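Local coordinates for protein minor fimbrium anchoring subunit Mfa2 (Porphyromonas gingivalis, PDB 5NFI) that anchors the minor (Mfa1) fimbriae in the bacterial outer membrane through its interaction with Mfa1 and regulates fimbrial length, at residues A[146-152]-A[250-256]; A[240-244]-A[273-278]. One frame throughout, in Å; residues are numbered along the deposited sequence.

Contact 1: A[146-152]-A[250-256]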
ATOM      1  N   VAL A 146      -1.146   8.692   6.610  1.00 47.72           N
ATOM      2  CA  VAL A 146      -0.740   8.671   8.001  1.00 48.51           C
ATOM      3  C   VAL A 146      -0.437  10.075   8.500  1.00 48.75           C
ATOM      4  O   VAL A 146       0.519  10.707   8.050  1.00 48.80           O
ATOM      5  CB  VAL A 146       0.505   7.779   8.220  1.00 48.47           C
ATOM      6  CG1 VAL A 146       0.742   7.574   9.700  1.00 49.54           C
ATOM      7  CG2 VAL A 146       0.346   6.434   7.526  1.00 47.69           C
ATOM      8  N   THR A 147      -1.261  10.552   9.427  1.00 49.32           N
ATOM      9  CA  THR A 147      -1.050  11.836  10.066  1.00 50.39           C
ATOM     10  C   THR A 147      -0.403  11.641  11.441  1.00 52.26           C
ATOM     11  O   THR A 147      -0.827  10.786  12.237  1.00 53.90           O
ATOM     12  CB  THR A 147      -2.367  12.601  10.229  1.00 51.20           C
ATOM     13  OG1 THR A 147      -3.120  12.515   9.014  1.00 52.16           O
ATOM     14  CG2 THR A 147      -2.105  14.060  10.560  1.00 51.30           C
ATOM     15  N   VAL A 148       0.614  12.436  11.729  1.00 51.81           N
ATOM     16  CA  VAL A 148       1.315  12.312  12.985  1.00 53.42           C
ATOM     17  C   VAL A 148       1.491  13.680  13.628  1.00 55.36           C
ATOM     18  O   VAL A 148       1.926  14.624  12.982  1.00 48.43           O
ATOM     19  CB  VAL A 148       2.687  11.655  12.799  1.00 53.06           C
ATOM     20  CG1 VAL A 148       3.444  11.615  14.125  1.00 54.44           C
ATOM     21  CG2 VAL A 148       2.529  10.262  12.230  1.00 52.47           C
ATOM     22  N   SER A 149       1.136  13.780  14.906  1.00 56.88           N
ATOM     23  CA  SER A 149       1.366  14.998  15.660  1.00 57.59           C
ATOM     24  C   SER A 149       2.294  14.696  16.819  1.00 58.66           C
ATOM     25  O   SER A 149       2.124  13.686  17.511  1.00 58.10           O
ATOM     26  CB  SER A 149       0.050  15.580  16.178  1.00 58.39           C
ATOM     27  OG  SER A 149      -0.976  15.474  15.211  1.00 57.90           O
ATOM     28  N   VAL A 150       3.293  15.555  17.009  1.00 60.75           N
ATOM     29  CA  VAL A 150       4.062  15.551  18.246  1.00 63.81           C
ATOM     30  C   VAL A 150       3.644  16.755  19.067  1.00 68.12           C
ATOM     31  O   VAL A 150       3.667  17.897  18.600  1.00 67.23           O
ATOM     32  CB  VAL A 150       5.567  15.556  18.001  1.00 62.27           C
ATOM     33  CG1 VAL A 150       6.311  15.580  19.323  1.00 63.37           C
ATOM     34  CG2 VAL A 150       5.946  14.315  17.245  1.00 61.30           C
ATOM     35  N   ASP A 151       3.247  16.454  20.295  1.00 74.06           N
ATOM     36  CA  ASP A 151       2.552  17.371  21.176  1.00 79.84           C
ATOM     37  C   ASP A 151       3.379  17.783  22.389  1.00 85.61           C
ATOM     38  O   ASP A 151       4.231  17.027  22.869  1.00 85.64           O
ATOM     39  CB  ASP A 151       1.258  16.720  21.658  1.00 80.90           C
ATOM     40  CG  ASP A 151       0.148  17.707  21.811  1.00 81.58           C
ATOM     41  OD1 ASP A 151       0.117  18.677  21.028  1.00 81.09           O
ATOM     42  OD2 ASP A 151      -0.691  17.522  22.711  1.00 83.28           O
ATOM     43  N   SER A 152       3.066  18.969  22.902  1.00 90.38           N
ATOM     44  CA  SER A 152       3.705  19.523  24.087  1.00 91.04           C
ATOM     45  C   SER A 152       5.219  19.477  23.923  1.00 90.26           C
ATOM     46  O   SER A 152       5.900  18.618  24.481  1.00 91.23           O
ATOM     47  CB  SER A 152       3.250  18.780  25.345  1.00 92.70           C
ATOM     48  OG  SER A 152       3.388  17.377  25.210  1.00 92.45           O
ATOM     49  N   PHE A 250      -4.411   6.809   9.336  1.00 57.13           N
ATOM     50  CA  PHE A 250      -3.851   6.640  10.663  1.00 57.93           C
ATOM     51  C   PHE A 250      -3.556   7.986  11.319  1.00 58.47           C
ATOM     52  O   PHE A 250      -2.650   8.702  10.895  1.00 58.42           O
ATOM     53  CB  PHE A 250      -2.589   5.773  10.592  1.00 57.02           C
ATOM     54  CG  PHE A 250      -2.847   4.365  10.138  1.00 57.89           C
ATOM     55  CD1 PHE A 250      -2.851   4.046   8.780  1.00 58.20           C
ATOM     56  CD2 PHE A 250      -3.088   3.355  11.059  1.00 59.35           C
ATOM     57  CE1 PHE A 250      -3.097   2.752   8.349  1.00 59.21           C
ATOM     58  CE2 PHE A 250      -3.338   2.043  10.638  1.00 60.87           C
ATOM     59  CZ  PHE A 250      -3.344   1.745   9.272  1.00 60.48           C
ATOM     60  N   ASP A 251      -4.348   8.339  12.331  1.00 59.06           N
ATOM     61  CA  ASP A 251      -4.078   9.545  13.100  1.00 58.74           C
ATOM     62  C   ASP A 251      -3.248   9.130  14.303  1.00 56.47           C
ATOM     63  O   ASP A 251      -3.689   8.340  15.130  1.00 56.39           O
ATOM     64  CB  ASP A 251      -5.355  10.261  13.539  1.00 61.80           C
ATOM     65  CG  ASP A 251      -5.140  11.761  13.722  1.00 65.01           C
ATOM     66  OD1 ASP A 251      -3.977  12.204  13.615  1.00 65.57           O
ATOM     67  OD2 ASP A 251      -6.111  12.513  13.978  1.00 67.38           O
ATOM     68  N   ILE A 252      -2.024   9.642  14.361  1.00 54.53           N
ATOM     69  CA  ILE A 252      -1.070   9.252  15.391  1.00 53.58           C
ATOM     70  C   ILE A 252      -0.682  10.442  16.235  1.00 52.48           C
ATOM     71  O   ILE A 252      -0.322  11.506  15.705  1.00 52.17           O
ATOM     72  CB  ILE A 252       0.204   8.641  14.782  1.00 52.78           C
ATOM     73  CG1 ILE A 252      -0.174   7.517  13.815  1.00 52.82           C
ATOM     74  CG2 ILE A 252       1.156   8.171  15.889  1.00 53.05           C
ATOM     75  CD1 ILE A 252       1.000   6.818  13.208  1.00 52.68           C
ATOM     76  N   ARG A 253      -0.769  10.272  17.549  1.00 51.78           N
ATOM     77  CA  ARG A 253      -0.298  11.312  18.448  1.00 50.94           C
ATOM     78  C   ARG A 253       0.892  10.846  19.276  1.00 50.57           C
ATOM     79  O   ARG A 253       0.880   9.770  19.869  1.00 51.41           O
ATOM     80  CB  ARG A 253      -1.412  11.790  19.367  1.00 50.96           C
ATOM     81  CG  ARG A 253      -0.947  12.895  20.291  1.00 50.30           C
ATOM     82  CD  ARG A 253      -2.091  13.484  21.063  1.00 50.70           C
ATOM     83  NE  ARG A 253      -1.592  14.378  22.090  1.00 51.68           N
ATOM     84  CZ  ARG A 253      -1.951  14.315  23.370  1.00 53.14           C
ATOM     85  NH1 ARG A 253      -2.834  13.404  23.773  1.00 53.56           N
ATOM     86  NH2 ARG A 253      -1.444  15.177  24.242  1.00 53.92           N
ATOM     87  N   LEU A 254       1.928  11.668  19.286  1.00 49.52           N
ATOM     88  CA  LEU A 254       3.096  11.426  20.112  1.00 49.18           C
ATOM     89  C   LEU A 254       3.152  12.490  21.201  1.00 49.78           C
ATOM     90  O   LEU A 254       3.256  13.681  20.913  1.00 48.56           O
ATOM     91  CB  LEU A 254       4.354  11.443  19.261  1.00 47.63           C
ATOM     92  CG  LEU A 254       4.326  10.415  18.130  1.00 46.01           C
ATOM     93  CD1 LEU A 254       5.588  10.493  17.254  1.00 44.67           C
ATOM     94  CD2 LEU A 254       4.115   9.019  18.711  1.00 46.01           C
ATOM     95  N   VAL A 255       3.027  12.064  22.449  1.00 52.01           N
ATOM     96  CA  VAL A 255       3.104  13.010  23.546  1.00 54.21           C
ATOM     97  C   VAL A 255       4.544  13.123  24.025  1.00 56.54           C
ATOM     98  O   VAL A 255       5.128  12.152  24.487  1.00 56.46           O
ATOM     99  CB  VAL A 255       2.205  12.602  24.698  1.00 55.13           C
ATOM    100  CG1 VAL A 255       2.208  13.688  25.767  1.00 55.94           C
ATOM    101  CG2 VAL A 255       0.794  12.352  24.173  1.00 54.43           C
ATOM    102  N   ALA A 256       5.125  14.308  23.858  1.00 58.62           N
ATOM    103  CA  ALA A 256       6.489  14.555  24.292  1.00 60.36           C
ATOM    104  C   ALA A 256       6.494  15.121  25.705  1.00 63.88           C
ATOM    105  O   ALA A 256       5.540  15.773  26.143  1.00 63.73           O
ATOM    106  CB  ALA A 256       7.194  15.507  23.336  1.00 59.52           C
TER
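Parallel pairing follows a simple rule: alternate residues of one strand bond to both neighbours of the residue opposite. Segments 146-152 and 250-256 belong to strands 133-151 and 249-258, a parallel pair within a large mixed sheet. The axes of strands 146-151 and 250-256 approach to 4.7 Å and their N-to-C directions differ by 15°. V146 pairs with F250 and packs CG1 against I252 CD1 at 3.6 Å. T147 bonds on both sides of D251, its N donating to F250 O and its O accepting from I252 N, both at 2.7 Å. V148 puts CG2 3.8 Å from I252 CB. S149 repeats the pattern around R253, with S149 N to I252 O at 2.8 Å and L254 N to S149 O at 2.7 Å. V150 continues the apolar row, CG2 lying 3.8 Å from L254 CD1. D151 closes the ladder through its N to L254 O (2.8 Å) and its O from A256 N (3.0 Å). Its carboxylate is shared: OD2 forms a salt bridge with R253 NH2 at 2.9 Å, while OD1 is hydrogen-bonded to T195. Beyond the strand, S152 OG sits 2.8 Å from A256 O. The backbone ladder fixes the register, while V146, V148, V150, F250, I252 and L254 make one buried, apolar face, turned inward toward L213 and V215 of strand 211-217; the other mixes T147, S149, D251 and the D151-R253 ion pair with V255.

Contact 2: A[240-244]-A[273-278]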
ATOM      1  N   GLN A 240      -7.272  -5.364  18.793  1.00 90.23           N
ATOM      2  CA  GLN A 240      -7.273  -4.336  17.759  1.00 87.45           C
ATOM      3  C   GLN A 240      -8.475  -4.523  16.829  1.00 88.17           C
ATOM      4  O   GLN A 240      -8.523  -5.542  16.148  1.00 89.50           O
ATOM      5  CB  GLN A 240      -5.959  -4.365  16.973  1.00 85.09           C
ATOM      6  CG  GLN A 240      -4.726  -4.389  17.860  1.00 84.44           C
ATOM      7  CD  GLN A 240      -4.925  -3.658  19.186  1.00 84.37           C
ATOM      8  OE1 GLN A 240      -5.376  -2.512  19.223  1.00 82.96           O
ATOM      9  NE2 GLN A 240      -4.597  -4.334  20.283  1.00 86.16           N
ATOM     10  N   ASN A 241      -9.438  -3.590  16.720  1.00 87.15           N
ATOM     11  CA  ASN A 241      -9.428  -2.133  16.990  1.00 85.27           C
ATOM     12  C   ASN A 241      -8.626  -1.417  15.916  1.00 81.53           C
ATOM     13  O   ASN A 241      -9.157  -0.564  15.214  1.00 80.76           O
ATOM     14  CB  ASN A 241      -8.909  -1.741  18.385  1.00 87.19           C
ATOM     15  CG  ASN A 241      -9.858  -2.134  19.505  1.00 90.71           C
ATOM     16  OD1 ASN A 241     -11.057  -2.326  19.293  1.00 91.94           O
ATOM     17  ND2 ASN A 241      -9.321  -2.238  20.716  1.00 91.63           N
ATOM     18  N   ILE A 242      -7.354  -1.756  15.778  1.00 78.39           N
ATOM     19  CA  ILE A 242      -6.569  -1.198  14.693  1.00 74.74           C
ATOM     20  C   ILE A 242      -6.127  -2.317  13.762  1.00 74.76           C
ATOM     21  O   ILE A 242      -5.038  -2.890  13.882  1.00 75.51           O
ATOM     22  CB  ILE A 242      -5.367  -0.411  15.199  1.00 72.24           C
ATOM     23  CG1 ILE A 242      -5.846   0.729  16.083  1.00 71.25           C
ATOM     24  CG2 ILE A 242      -4.616   0.179  14.035  1.00 70.43           C
ATOM     25  CD1 ILE A 242      -4.749   1.533  16.655  1.00 69.84           C
ATOM     26  N   ASN A 243      -7.014  -2.616  12.828  1.00 73.68           N
ATOM     27  CA  ASN A 243      -6.826  -3.701  11.890  1.00 72.57           C
ATOM     28  C   ASN A 243      -6.330  -3.178  10.547  1.00 69.86           C
ATOM     29  O   ASN A 243      -7.098  -2.584   9.785  1.00 69.18           O
ATOM     30  CB  ASN A 243      -8.143  -4.460  11.729  1.00 73.50           C
ATOM     31  CG  ASN A 243      -8.016  -5.676  10.846  1.00 73.83           C
ATOM     32  OD1 ASN A 243      -6.938  -5.988  10.334  1.00 73.10           O
ATOM     33  ND2 ASN A 243      -9.119  -6.389  10.678  1.00 75.11           N
ATOM     34  N   LEU A 244      -5.048  -3.406  10.267  1.00 68.79           N
ATOM     35  CA  LEU A 244      -4.405  -2.916   9.045  1.00 67.71           C
ATOM     36  C   LEU A 244      -5.056  -3.438   7.769  1.00 69.13           C
ATOM     37  O   LEU A 244      -4.905  -2.851   6.705  1.00 66.97           O
ATOM     38  CB  LEU A 244      -2.935  -3.311   9.024  1.00 67.58           C
ATOM     39  CG  LEU A 244      -2.053  -2.826  10.154  1.00 67.51           C
ATOM     40  CD1 LEU A 244      -0.659  -3.364   9.951  1.00 67.81           C
ATOM     41  CD2 LEU A 244      -2.063  -1.319  10.158  1.00 66.10           C
ATOM     42  N   ILE A 273      -2.776   5.967  18.695  1.00 51.64           N
ATOM     43  CA  ILE A 273      -3.118   5.657  17.306  1.00 49.19           C
ATOM     44  C   ILE A 273      -4.626   5.454  17.184  1.00 49.86           C
ATOM     45  O   ILE A 273      -5.221   4.640  17.899  1.00 51.23           O
ATOM     46  CB  ILE A 273      -2.386   4.414  16.777  1.00 48.13           C
ATOM     47  CG1 ILE A 273      -0.879   4.615  16.860  1.00 46.45           C
ATOM     48  CG2 ILE A 273      -2.747   4.164  15.300  1.00 47.84           C
ATOM     49  CD1 ILE A 273      -0.067   3.425  16.402  1.00 46.21           C
ATOM     50  N   ASN A 274      -5.229   6.238  16.293  1.00 49.05           N
ATOM     51  CA  ASN A 274      -6.668   6.261  16.070  1.00 50.30           C
ATOM     52  C   ASN A 274      -7.466   6.289  17.365  1.00 52.57           C
ATOM     53  O   ASN A 274      -8.492   5.620  17.504  1.00 55.26           O
ATOM     54  CB  ASN A 274      -7.067   5.072  15.192  1.00 50.70           C
ATOM     55  CG  ASN A 274      -6.528   5.212  13.777  1.00 50.18           C
ATOM     56  OD1 ASN A 274      -5.919   6.236  13.437  1.00 49.04           O
ATOM     57  ND2 ASN A 274      -6.732   4.194  12.950  1.00 50.80           N
ATOM     58  N   GLY A 275      -6.994   7.081  18.317  1.00 52.22           N
ATOM     59  CA  GLY A 275      -7.729   7.302  19.548  1.00 53.72           C
ATOM     60  C   GLY A 275      -7.470   6.273  20.630  1.00 54.48           C
ATOM     61  O   GLY A 275      -8.034   6.352  21.697  1.00 56.10           O
ATOM     62  N   TRP A 276      -6.628   5.291  20.350  1.00 54.22           N
ATOM     63  CA  TRP A 276      -6.241   4.332  21.377  1.00 55.79           C
ATOM     64  C   TRP A 276      -4.860   4.644  21.934  1.00 54.26           C
ATOM     65  O   TRP A 276      -3.945   5.009  21.195  1.00 52.31           O
ATOM     66  CB  TRP A 276      -6.250   2.915  20.817  1.00 57.04           C
ATOM     67  CG  TRP A 276      -7.557   2.501  20.220  1.00 59.07           C
ATOM     68  CD1 TRP A 276      -7.898   2.519  18.893  1.00 58.43           C
ATOM     69  CD2 TRP A 276      -8.693   1.987  20.920  1.00 61.67           C
ATOM     70  NE1 TRP A 276      -9.180   2.050  18.728  1.00 60.11           N
ATOM     71  CE2 TRP A 276      -9.691   1.719  19.956  1.00 62.19           C
ATOM     72  CE3 TRP A 276      -8.963   1.723  22.263  1.00 64.33           C
ATOM     73  CZ2 TRP A 276     -10.943   1.203  20.295  1.00 64.83           C
ATOM     74  CZ3 TRP A 276     -10.213   1.207  22.601  1.00 67.20           C
ATOM     75  CH2 TRP A 276     -11.187   0.954  21.618  1.00 67.21           C
ATOM     76  N   LEU A 277      -4.701   4.497  23.236  1.00 56.52           N
ATOM     77  CA  LEU A 277      -3.389   4.635  23.841  1.00 57.29           C
ATOM     78  C   LEU A 277      -2.659   3.321  23.645  1.00 59.85           C
ATOM     79  O   LEU A 277      -3.014   2.305  24.227  1.00 62.49           O
ATOM     80  CB  LEU A 277      -3.492   5.012  25.322  1.00 58.04           C
ATOM     81  CG  LEU A 277      -2.167   5.108  26.092  1.00 57.80           C
ATOM     82  CD1 LEU A 277      -1.254   6.119  25.429  1.00 54.53           C
ATOM     83  CD2 LEU A 277      -2.356   5.420  27.598  1.00 56.19           C
ATOM     84  N   ILE A 278      -1.632   3.359  22.806  1.00 59.50           N
ATOM     85  CA  ILE A 278      -0.923   2.160  22.368  1.00 59.73           C
ATOM     86  C   ILE A 278       0.225   1.788  23.308  1.00 61.40           C
ATOM     87  O   ILE A 278       0.438   0.616  23.610  1.00 62.13           O
ATOM     88  CB  ILE A 278      -0.382   2.362  20.931  1.00 56.48           C
ATOM     89  CG1 ILE A 278      -1.542   2.461  19.951  1.00 54.90           C
ATOM     90  CG2 ILE A 278       0.562   1.254  20.534  1.00 56.88           C
ATOM     91  CD1 ILE A 278      -2.576   1.383  20.138  1.00 56.26           C
TER
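This is an apolar contact between a loop and a β-hairpin: residues 240-244, in the loop between helix 229-233 and strand 249-258, lie against the hairpin formed by strands 266-273 and 276-280, beside its turn. Burying 265 Å² in all, it depends chiefly on one side chain. I242 points toward the hairpin, and its CD1 comes within 3.6 Å of I273 CG2 and 4.1 Å of I278 CD1, while its CG1 is 3.9 Å from W276 CD1. I233 of helix 229-233 touches both I242 and I273, joining the same apolar cluster. Nearer the surface, N241, which follows a cis peptide bond, lies over one face of the W276 indole. Its CB stands 4.1 Å from the centroid of the five-membered ring, 28° off the normal, a CH-pi contact, and its CG is 3.6 Å from W276 CZ2. Within the hairpin, I273 N and W276 N each hydrogen-bond to the other residue's O at 2.9 Å; N274 OD1 also ties the turn to D251 N of the adjacent strand 249-258. N274 and G275 have the positive phi angles (45° and 86°) of a type I' turn. Closed by that reciprocal pair of bonds, I273 to W276 form the classic two-residue β-hairpin, here with a loop packed on the side chains of its two arms beside the turn.

The centres of contacts 1 and 2 lie 13 Å apart, on the same side of the chain's centre, and both reach the same large mixed sheet. Along the chain their segments alternate, in the order 146-152, 240-244, 250-256, 273-278. Strand 249-258 pairs in parallel with strand 133-151 and antiparallel with strand 266-273, which leads into the turn of contact 2, so the sheet itself carries one contact into the other. They also touch directly: D251 N is 2.8 Å from N274 OD1, a probable hydrogen bond, and F250 CZ is 3.4 Å from L244 CD2. The strand pairing, the hairpin and the loop leading into strand 249-258 thus form one continuous packed region of this fimbrillin-superfamily anchor.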